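Local coordinates for uncharacterized protein (Thermus thermophilus HB8, PDB 6SCE), which cuts DNA in type III CRISPR defence when activated by cyclic oligoadenylate, at residues A[134-143]-A[181-189]; A[252-260]-A[570-578]. All coordinates share one frame; numbering follows the deposited sequence.

Contact 1 (A[134-143]-A[181-189]); sequences EAEALTLEEY and FVVHRGLPY. With nucleotides of chain B.
Tyr143 reaches from the helix starting at Leu140 to the hairpin 181-189, and its hydroxyl donates to the backbone oxygen of Gly186 (OH to O 2.5 Å). This donor is tilted 31° from the carbonyl plane. The same hydroxyl accepts from an adenine of the bound nucleotide A2 of chain B, whose N6 comes to 3.0 Å from Tyr143 OH at the ring's edge. That bond is nearly straight, at 171° at the hydrogen. Beneath the hydroxyl the packing is dense: a chi1 of 176° sets Val183 CG1 opposite the backbone N and CG2 opposite the carbonyl carbon, and both methyls meet Tyr143 CD2, CG2 at 3.6 Å. Ala137 CB lies 3.6 Å from Gly186 CA, where a side chain would collide with it. Two waters join Leu138 to Gly186, one through Leu138 N and Gly186 O, the other through Leu138 O and Gly186 N. The outer side is looser. There Glu134, exposed, faces Arg185 with carboxylate and guanidinium nearly coplanar; the NE bonds are weak and the closest approach is doubtful. Replacing Tyr143 by a phenylalanine would probably leave the adenine N6 without this acceptor and Gly186 O with only its water. The hairpin turns through a type I' beta turn at His184-Leu187, with glycine in its second central position; through Gly186 O it probably helps hold the tyrosine, consistent with a cyclic oligoadenylate site.

Contact 2 (A[252-260]-A[570-578]); sequences AWAREYGVF and IMAELVRSV
Tyr257, in the last turn of helix 240-257, lays its ring beside helix 561-579 and loses more surface to it than any other residue of the pair. Its CG stands anti to the carbonyl carbon (chi1 -54°), and the ring reaches over the turn from Ile570 to Leu574. Tyr257 OH comes to 3.9 Å from Ile570 CG2, while CD1 meets Glu573 CB at 4.2 Å; the ring stands almost perpendicular to the Glu573 carboxylate. The hydroxyl itself is hydrogen-bonded to Arg206. Glu256 contributes next, and its CG lies over one face of the Tyr257 ring, offset toward the rim. Across the contact, Glu256 CG touches Val578 CG2 at 3.9 Å, and OE2 lies near Leu574 CD1. This carboxylate finds its polar partners elsewhere, in Arg206, Thr540 and Tyr434. Ser577, modelled in two conformers, has the backbone nearest Tyr257; in the conformer given its CB is 3.2 Å from Glu256 O, a buried oxygen with no hydrogen-bonding partner. A water donates to Tyr257 O and Glu573 OE1 and is also hydrogen-bonded to Ser577 OG; Arg576 NE and NH2 grip Glu573 OE1 side-on. The short segments cross at 68°, with axes 9.7 Å apart. No direct hydrogen bond passes between them, which implies that van der Waals contacts and one bridging water make the join, while the polar ends of Glu256 and Tyr257 are satisfied by surrounding residues.

Overall arrangement
After the N-terminal seven-stranded sheet ends with strand 129-132, contact 1 closes a short loop of 37 residues, bringing the start of helix 140-148 onto the hairpin 179-192 of the following six-stranded sheet. The chain then runs through helix 206-220 and into helix 240-257, in whose last turns contact 2 opens, and a second sheet of seven strands (293-417) lies within its 309-residue loop. Contact 2 thus ties helix 240-257 to helix 561-579, which leans on the C-terminal sheet. The two loops are in series, neither nesting nor crossing. Their centres are 26 Å apart, but strand 260-262, following helix 240-257, belongs to the same sheet as the hairpin of contact 1.

Contact 1 (A[134-143]-A[181-189])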
loop_
_atom_site.group_PDB
_atom_site.type_symbol
_atom_site.label_atom_id
_atom_site.label_comp_id
_atom_site.label_asym_id
_atom_site.label_seq_id
_atom_site.Cartn_x
_atom_site.Cartn_y
_atom_site.Cartn_z
ATOM N N GLU A 134 2.864 -22.712 14.660
ATOM C CA GLU A 134 1.852 -22.668 15.713
ATOM C C GLU A 134 2.458 -22.374 17.037
ATOM O O GLU A 134 1.930 -21.582 17.788
ATOM C CB GLU A 134 1.135 -24.017 15.864
ATOM C CG GLU A 134 0.255 -24.367 14.707
ATOM C CD GLU A 134 -1.028 -23.563 14.648
ATOM O OE1 GLU A 134 -1.393 -22.824 15.601
ATOM O OE2 GLU A 134 -1.681 -23.682 13.595
ATOM N N ALA A 135 3.575 -23.026 17.342
ATOM C CA ALA A 135 4.193 -22.915 18.663
ATOM C C ALA A 135 4.901 -21.591 18.882
ATOM O O ALA A 135 4.842 -21.024 19.968
ATOM C CB ALA A 135 5.180 -24.064 18.888
ATOM N N GLU A 136 5.590 -21.129 17.837
ATOM C CA GLU A 136 6.383 -19.900 17.882
ATOM C C GLU A 136 5.557 -18.615 17.681
ATOM O O GLU A 136 6.031 -17.521 17.958
ATOM C CB GLU A 136 7.436 -19.964 16.770
ATOM C CG GLU A 136 8.413 -21.122 16.914
ATOM C CD GLU A 136 8.021 -22.365 16.127
ATOM O OE1 GLU A 136 6.820 -22.546 15.804
ATOM O OE2 GLU A 136 8.929 -23.169 15.796
ATOM N N ALA A 137 4.334 -18.763 17.185
ATOM C CA ALA A 137 3.414 -17.616 16.977
ATOM C C ALA A 137 3.430 -16.604 18.095
ATOM O O ALA A 137 3.359 -16.956 19.294
ATOM C CB ALA A 137 1.991 -18.136 16.812
ATOM N N LEU A 138 3.517 -15.320 17.745
ATOM C CA LEU A 138 3.519 -14.310 18.780
ATOM C C LEU A 138 2.194 -14.350 19.583
ATOM O O LEU A 138 1.089 -14.525 19.023
ATOM C CB LEU A 138 3.726 -12.907 18.190
ATOM C CG LEU A 138 5.185 -12.445 18.065
ATOM C CD1 LEU A 138 6.047 -13.440 17.324
ATOM C CD2 LEU A 138 5.212 -11.067 17.412
ATOM N N THR A 139 2.331 -14.145 20.872
ATOM C CA THR A 139 1.197 -14.082 21.790
ATOM C C THR A 139 0.680 -12.659 21.846
ATOM O O THR A 139 1.314 -11.703 21.389
ATOM C CB THR A 139 1.634 -14.487 23.213
ATOM O OG1 THR A 139 2.559 -13.510 23.707
ATOM C CG2 THR A 139 2.271 -15.903 23.221
ATOM N N LEU A 140 -0.478 -12.489 22.449
ATOM C CA LEU A 140 -1.025 -11.165 22.656
ATOM C C LEU A 140 -0.073 -10.334 23.471
ATOM O O LEU A 140 0.124 -9.149 23.197
ATOM C CB LEU A 140 -2.419 -11.226 23.297
ATOM C CG LEU A 140 -3.093 -9.845 23.341
ATOM C CD1 LEU A 140 -4.586 -9.906 23.084
ATOM C CD2 LEU A 140 -2.794 -9.109 24.642
ATOM N N GLU A 141 0.535 -10.937 24.492
ATOM C CA GLU A 141 1.423 -10.165 25.352
ATOM C C GLU A 141 2.669 -9.705 24.586
ATOM O O GLU A 141 3.180 -8.612 24.820
ATOM C CB GLU A 141 1.867 -11.005 26.538
ATOM C CG GLU A 141 0.764 -11.238 27.549
ATOM C CD GLU A 141 -0.353 -12.121 27.050
ATOM O OE1 GLU A 141 -0.115 -13.060 26.219
ATOM O OE2 GLU A 141 -1.503 -11.837 27.510
ATOM N N GLU A 142 3.146 -10.561 23.700
ATOM C CA GLU A 142 4.321 -10.191 22.838
ATOM C C GLU A 142 3.936 -9.027 21.906
ATOM O O GLU A 142 4.675 -8.070 21.783
ATOM C CB GLU A 142 4.810 -11.415 22.101
ATOM C CG GLU A 142 5.657 -12.319 22.987
ATOM C CD GLU A 142 5.956 -13.679 22.421
ATOM O OE1 GLU A 142 5.156 -14.200 21.613
ATOM O OE2 GLU A 142 7.030 -14.260 22.784
ATOM N N TYR A 143 2.761 -9.101 21.258
ATOM C CA TYR A 143 2.296 -7.957 20.474
ATOM C C TYR A 143 2.104 -6.698 21.294
ATOM O O TYR A 143 2.423 -5.618 20.831
ATOM C CB TYR A 143 1.019 -8.298 19.721
ATOM C CG TYR A 143 1.261 -8.994 18.434
ATOM C CD1 TYR A 143 1.856 -8.326 17.370
ATOM C CD2 TYR A 143 0.922 -10.309 18.256
ATOM C CE1 TYR A 143 2.050 -8.948 16.158
ATOM C CE2 TYR A 143 1.103 -10.933 17.036
ATOM C CZ TYR A 143 1.689 -10.251 15.995
ATOM O OH TYR A 143 1.918 -10.893 14.776
ATOM N N PHE A 181 -8.512 -5.423 20.058
ATOM C CA PHE A 181 -7.275 -5.897 19.454
ATOM C C PHE A 181 -7.197 -7.394 19.693
ATOM O O PHE A 181 -7.104 -7.836 20.852
ATOM C CB PHE A 181 -6.101 -5.194 20.128
ATOM C CG PHE A 181 -4.771 -5.528 19.507
ATOM C CD1 PHE A 181 -4.423 -4.964 18.297
ATOM C CD2 PHE A 181 -3.875 -6.380 20.148
ATOM C CE1 PHE A 181 -3.201 -5.244 17.697
ATOM C CE2 PHE A 181 -2.646 -6.658 19.562
ATOM C CZ PHE A 181 -2.318 -6.101 18.340
ATOM N N VAL A 182 -7.272 -8.188 18.624
ATOM C CA VAL A 182 -7.333 -9.624 18.744
ATOM C C VAL A 182 -6.042 -10.223 18.147
ATOM O O VAL A 182 -5.609 -9.843 17.057
ATOM C CB VAL A 182 -8.594 -10.202 18.023
ATOM C CG1 VAL A 182 -8.730 -11.700 18.209
ATOM C CG2 VAL A 182 -9.867 -9.511 18.539
ATOM N N VAL A 183 -5.428 -11.131 18.879
ATOM C CA VAL A 183 -4.289 -11.936 18.370
ATOM C C VAL A 183 -4.702 -13.378 18.280
ATOM O O VAL A 183 -5.100 -14.006 19.261
ATOM C CB VAL A 183 -3.027 -11.756 19.206
ATOM C CG1 VAL A 183 -1.922 -12.676 18.711
ATOM C CG2 VAL A 183 -2.592 -10.297 19.159
ATOM N N HIS A 184 -4.656 -13.891 17.073
ATOM C CA HIS A 184 -5.060 -15.248 16.785
ATOM C C HIS A 184 -4.010 -15.914 15.929
ATOM O O HIS A 184 -3.684 -15.408 14.840
ATOM C CB HIS A 184 -6.366 -15.247 16.035
ATOM C CG HIS A 184 -6.861 -16.618 15.722
ATOM N ND1 HIS A 184 -7.297 -17.489 16.698
ATOM C CD2 HIS A 184 -6.981 -17.273 14.547
ATOM C CE1 HIS A 184 -7.651 -18.628 16.132
ATOM N NE2 HIS A 184 -7.490 -18.516 14.826
ATOM N N ARG A 185 -3.459 -17.014 16.459
ATOM C CA ARG A 185 -2.442 -17.837 15.813
ATOM C C ARG A 185 -1.302 -16.950 15.275
ATOM O O ARG A 185 -0.868 -17.084 14.139
ATOM C CB ARG A 185 -3.034 -18.721 14.717
ATOM C CG ARG A 185 -4.119 -19.674 15.255
ATOM C CD ARG A 185 -4.772 -20.511 14.169
ATOM N NE ARG A 185 -3.856 -21.491 13.607
ATOM C CZ ARG A 185 -4.045 -22.155 12.457
ATOM N NH1 ARG A 185 -5.141 -21.981 11.719
ATOM N NH2 ARG A 185 -3.125 -23.016 12.032
ATOM N N GLY A 186 -0.878 -16.021 16.107
ATOM C CA GLY A 186 0.280 -15.198 15.789
ATOM C C GLY A 186 0.053 -13.959 14.956
ATOM O O GLY A 186 1.026 -13.277 14.644
ATOM N N LEU A 187 -1.195 -13.654 14.594
ATOM C CA LEU A 187 -1.487 -12.503 13.765
ATOM C C LEU A 187 -2.457 -11.541 14.437
ATOM O O LEU A 187 -3.315 -11.973 15.244
ATOM C CB LEU A 187 -2.044 -12.951 12.415
ATOM C CG LEU A 187 -1.138 -13.774 11.499
ATOM C CD1 LEU A 187 -1.963 -14.154 10.279
ATOM C CD2 LEU A 187 0.090 -12.967 11.145
ATOM N N PRO A 188 -2.285 -10.226 14.170
ATOM C CA PRO A 188 -3.111 -9.200 14.770
ATOM C C PRO A 188 -4.310 -8.833 13.918
ATOM O O PRO A 188 -4.209 -8.762 12.690
ATOM C CB PRO A 188 -2.155 -8.009 14.855
ATOM C CG PRO A 188 -1.313 -8.175 13.634
ATOM C CD PRO A 188 -1.227 -9.626 13.329
ATOM N N TYR A 189 -5.397 -8.515 14.614
ATOM C CA TYR A 189 -6.677 -8.113 14.030
ATOM C C TYR A 189 -7.232 -6.978 14.875
ATOM O O TYR A 189 -7.086 -6.986 16.093
ATOM C CB TYR A 189 -7.666 -9.283 14.035
ATOM C CG TYR A 189 -7.173 -10.496 13.293
ATOM C CD1 TYR A 189 -6.318 -11.403 13.905
ATOM C CD2 TYR A 189 -7.549 -10.735 11.985
ATOM C CE1 TYR A 189 -5.840 -12.510 13.236
ATOM C CE2 TYR A 189 -7.093 -11.855 11.301
ATOM C CZ TYR A 189 -6.232 -12.737 11.929
ATOM O OH TYR A 189 -5.753 -13.827 11.241
ATOM P P A B 2 8.865 -4.872 7.172
ATOM O OP1 A B 2 8.066 -3.899 7.980
ATOM O OP2 A B 2 10.122 -5.509 7.702
ATOM O "O5'" A B 2 7.868 -6.059 6.757
ATOM C "C5'" A B 2 8.432 -7.257 6.173
ATOM C "C4'" A B 2 7.329 -8.252 5.915
ATOM O "O4'" A B 2 6.793 -8.688 7.194
ATOM C "C3'" A B 2 6.148 -7.744 5.100
ATOM O "O3'" A B 2 5.703 -8.725 4.165
ATOM C "C2'" A B 2 5.067 -7.525 6.155
ATOM O "O2'" A B 2 3.766 -7.693 5.635
ATOM C "C1'" A B 2 5.392 -8.634 7.146
ATOM N N9 A B 2 4.856 -8.441 8.479
ATOM C C8 A B 2 4.447 -7.262 9.059
ATOM N N7 A B 2 3.950 -7.438 10.256
ATOM C C5 A B 2 4.015 -8.807 10.472
ATOM C C6 A B 2 3.625 -9.619 11.555
ATOM N N6 A B 2 2.996 -9.161 12.635
ATOM N N1 A B 2 3.877 -10.947 11.454
ATOM C C2 A B 2 4.415 -11.408 10.318
ATOM N N3 A B 2 4.811 -10.743 9.230
ATOM C C4 A B 2 4.571 -9.432 9.375
HETATM O O HOH W 1 3.506 -14.461 14.887
HETATM O O HOH W 2 -1.020 -16.110 19.055
#

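Contact 2 (A[252-260]-A[570-578])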
loop_
_atom_site.group_PDB
_atom_site.type_symbol
_atom_site.label_atom_id
_atom_site.label_comp_id
_atom_site.label_asym_id
_atom_site.label_seq_id
_atom_site.Cartn_x
_atom_site.Cartn_y
_atom_site.Cartn_z
ATOM N N ALA A 252 -18.722 -0.901 -0.818
ATOM C CA ALA A 252 -17.848 -0.065 -1.660
ATOM C C ALA A 252 -16.821 0.674 -0.783
ATOM O O ALA A 252 -15.636 0.667 -1.066
ATOM C CB ALA A 252 -18.681 0.913 -2.452
ATOM N N TRP A 253 -17.294 1.278 0.299
ATOM C CA TRP A 253 -16.415 1.937 1.248
ATOM C C TRP A 253 -15.376 0.991 1.853
ATOM O O TRP A 253 -14.194 1.339 1.936
ATOM C CB TRP A 253 -17.231 2.617 2.321
ATOM C CG TRP A 253 -18.137 3.675 1.796
ATOM C CD1 TRP A 253 -18.029 4.324 0.605
ATOM C CD2 TRP A 253 -19.296 4.214 2.442
ATOM N NE1 TRP A 253 -19.039 5.237 0.475
ATOM C CE2 TRP A 253 -19.834 5.191 1.588
ATOM C CE3 TRP A 253 -19.934 3.957 3.652
ATOM C CZ2 TRP A 253 -20.991 5.912 1.899
ATOM C CZ3 TRP A 253 -21.094 4.687 3.972
ATOM C CH2 TRP A 253 -21.593 5.656 3.107
ATOM N N ALA A 254 -15.796 -0.207 2.253
ATOM C CA ALA A 254 -14.895 -1.188 2.840
ATOM C C ALA A 254 -13.807 -1.627 1.867
ATOM O O ALA A 254 -12.642 -1.767 2.258
ATOM C CB ALA A 254 -15.658 -2.403 3.333
ATOM N N ARG A 255 -14.184 -1.870 0.615
ATOM C CA ARG A 255 -13.196 -2.206 -0.387
ATOM C C ARG A 255 -12.203 -1.041 -0.572
ATOM O O ARG A 255 -11.003 -1.272 -0.614
ATOM C CB ARG A 255 -13.852 -2.564 -1.716
ATOM C CG ARG A 255 -12.842 -3.038 -2.758
ATOM C CD ARG A 255 -13.502 -3.437 -4.066
ATOM N NE ARG A 255 -13.804 -4.866 -4.119
ATOM C CZ ARG A 255 -14.227 -5.503 -5.210
ATOM N NH1 ARG A 255 -14.404 -4.846 -6.357
ATOM N NH2 ARG A 255 -14.477 -6.806 -5.158
ATOM N N GLU A 256 -12.720 0.179 -0.639
ATOM C CA GLU A 256 -11.904 1.361 -0.865
ATOM C C GLU A 256 -10.866 1.602 0.225
ATOM O O GLU A 256 -9.729 1.965 -0.075
ATOM C CB GLU A 256 -12.785 2.577 -1.034
ATOM C CG GLU A 256 -12.003 3.867 -1.257
ATOM C CD GLU A 256 -12.736 4.828 -2.132
ATOM O OE1 GLU A 256 -12.925 4.481 -3.325
ATOM O OE2 GLU A 256 -13.113 5.918 -1.628
ATOM N N TYR A 257 -11.224 1.379 1.484
ATOM C CA TYR A 257 -10.279 1.627 2.576
ATOM C C TYR A 257 -9.599 0.396 3.139
ATOM O O TYR A 257 -8.905 0.476 4.167
ATOM C CB TYR A 257 -10.976 2.412 3.667
ATOM C CG TYR A 257 -11.615 3.675 3.170
ATOM C CD1 TYR A 257 -10.870 4.671 2.543
ATOM C CD2 TYR A 257 -12.973 3.888 3.351
ATOM C CE1 TYR A 257 -11.473 5.837 2.089
ATOM C CE2 TYR A 257 -13.582 5.044 2.923
ATOM C CZ TYR A 257 -12.840 6.018 2.292
ATOM O OH TYR A 257 -13.507 7.161 1.881
ATOM N N GLY A 258 -9.780 -0.757 2.488
ATOM C CA GLY A 258 -9.116 -1.977 2.922
ATOM C C GLY A 258 -9.698 -2.657 4.169
ATOM O O GLY A 258 -9.000 -3.346 4.904
ATOM N N VAL A 259 -11.000 -2.514 4.383
ATOM C CA VAL A 259 -11.674 -3.172 5.498
ATOM C C VAL A 259 -12.229 -4.514 5.076
ATOM O O VAL A 259 -12.758 -4.662 3.960
ATOM C CB VAL A 259 -12.810 -2.258 5.999
ATOM C CG1 VAL A 259 -13.808 -3.015 6.859
ATOM C CG2 VAL A 259 -12.185 -1.093 6.737
ATOM N N PHE A 260 -12.133 -5.490 5.963
ATOM C CA PHE A 260 -12.725 -6.797 5.751
ATOM C C PHE A 260 -14.114 -6.748 6.400
ATOM O O PHE A 260 -14.264 -6.942 7.603
ATOM C CB PHE A 260 -11.837 -7.867 6.361
ATOM C CG PHE A 260 -12.303 -9.283 6.166
ATOM C CD1 PHE A 260 -12.831 -9.714 4.961
ATOM C CD2 PHE A 260 -12.177 -10.185 7.192
ATOM C CE1 PHE A 260 -13.216 -11.027 4.798
ATOM C CE2 PHE A 260 -12.550 -11.498 7.040
ATOM C CZ PHE A 260 -13.074 -11.918 5.834
ATOM N N ILE A 570 -10.305 11.902 5.865
ATOM C CA ILE A 570 -10.720 11.025 4.776
ATOM C C ILE A 570 -9.719 11.092 3.624
ATOM O O ILE A 570 -9.375 10.079 3.052
ATOM C CB ILE A 570 -12.160 11.325 4.309
ATOM C CG1 ILE A 570 -13.133 10.724 5.331
ATOM C CG2 ILE A 570 -12.439 10.760 2.911
ATOM C CD1 ILE A 570 -14.585 10.773 4.904
HETATM N N MSE A 571 -9.234 12.284 3.308
HETATM C CA MSE A 571 -8.260 12.421 2.234
HETATM C C MSE A 571 -7.018 11.586 2.487
HETATM O O MSE A 571 -6.509 10.967 1.550
HETATM C CB MSE A 571 -7.876 13.875 2.055
HETATM C CG MSE A 571 -7.014 14.071 0.820
HETATM SE SE MSE A 571 -8.208 14.143 -0.734
HETATM C CE MSE A 571 -6.951 15.187 -1.841
ATOM N N ALA A 572 -6.512 11.575 3.722
ATOM C CA ALA A 572 -5.279 10.841 4.042
ATOM C C ALA A 572 -5.438 9.344 3.771
ATOM O O ALA A 572 -4.499 8.681 3.288
ATOM C CB ALA A 572 -4.859 11.079 5.493
ATOM N N GLU A 573 -6.638 8.823 4.045
ATOM C CA GLU A 573 -6.907 7.395 3.843
ATOM C C GLU A 573 -7.160 7.090 2.377
ATOM O O GLU A 573 -6.769 6.024 1.895
ATOM C CB GLU A 573 -8.104 6.937 4.689
ATOM C CG GLU A 573 -7.952 7.180 6.186
ATOM C CD GLU A 573 -6.786 6.438 6.809
ATOM O OE1 GLU A 573 -6.331 5.424 6.245
ATOM O OE2 GLU A 573 -6.316 6.878 7.875
ATOM N N LEU A 574 -7.837 8.000 1.676
ATOM C CA LEU A 574 -8.047 7.834 0.236
ATOM C C LEU A 574 -6.698 7.819 -0.472
ATOM O O LEU A 574 -6.451 6.994 -1.344
ATOM C CB LEU A 574 -8.918 8.968 -0.340
ATOM C CG LEU A 574 -8.996 9.040 -1.863
ATOM C CD1 LEU A 574 -9.816 7.858 -2.382
ATOM C CD2 LEU A 574 -9.546 10.382 -2.338
ATOM N N VAL A 575 -5.837 8.761 -0.098
ATOM C CA VAL A 575 -4.513 8.866 -0.709
ATOM C C VAL A 575 -3.744 7.557 -0.481
ATOM O O VAL A 575 -3.212 6.977 -1.430
ATOM C CB VAL A 575 -3.753 10.087 -0.158
ATOM C CG1 VAL A 575 -2.262 10.046 -0.535
ATOM C CG2 VAL A 575 -4.398 11.376 -0.686
ATOM N N ARG A 576 -3.731 7.090 0.770
ATOM C CA ARG A 576 -3.017 5.877 1.134
ATOM C C ARG A 576 -3.543 4.659 0.395
ATOM O O ARG A 576 -2.775 3.904 -0.209
ATOM C CB ARG A 576 -3.078 5.619 2.656
ATOM C CG ARG A 576 -2.427 4.295 3.087
ATOM C CD ARG A 576 -2.368 4.126 4.607
ATOM N NE ARG A 576 -3.692 3.920 5.210
ATOM C CZ ARG A 576 -4.274 2.734 5.446
ATOM N NH1 ARG A 576 -3.672 1.584 5.148
ATOM N NH2 ARG A 576 -5.486 2.694 5.991
ATOM N N SER A 577 -4.851 4.466 0.446
ATOM C CA SER A 577 -5.447 3.234 -0.049
ATOM C C SER A 577 -5.512 3.182 -1.566
ATOM O O SER A 577 -5.094 2.194 -2.170
ATOM C CB SER A 577 -6.827 3.044 0.557
ATOM O OG SER A 577 -6.701 2.902 1.954
ATOM N N VAL A 578 -6.016 4.254 -2.177
ATOM C CA VAL A 578 -6.227 4.273 -3.605
ATOM C C VAL A 578 -4.977 4.773 -4.365
ATOM O O VAL A 578 -4.626 4.215 -5.404
ATOM C CB VAL A 578 -7.466 5.116 -3.984
ATOM C CG1 VAL A 578 -7.601 5.213 -5.494
ATOM C CG2 VAL A 578 -8.727 4.520 -3.342
HETATM O O HOH W 3 -7.445 3.337 4.324
#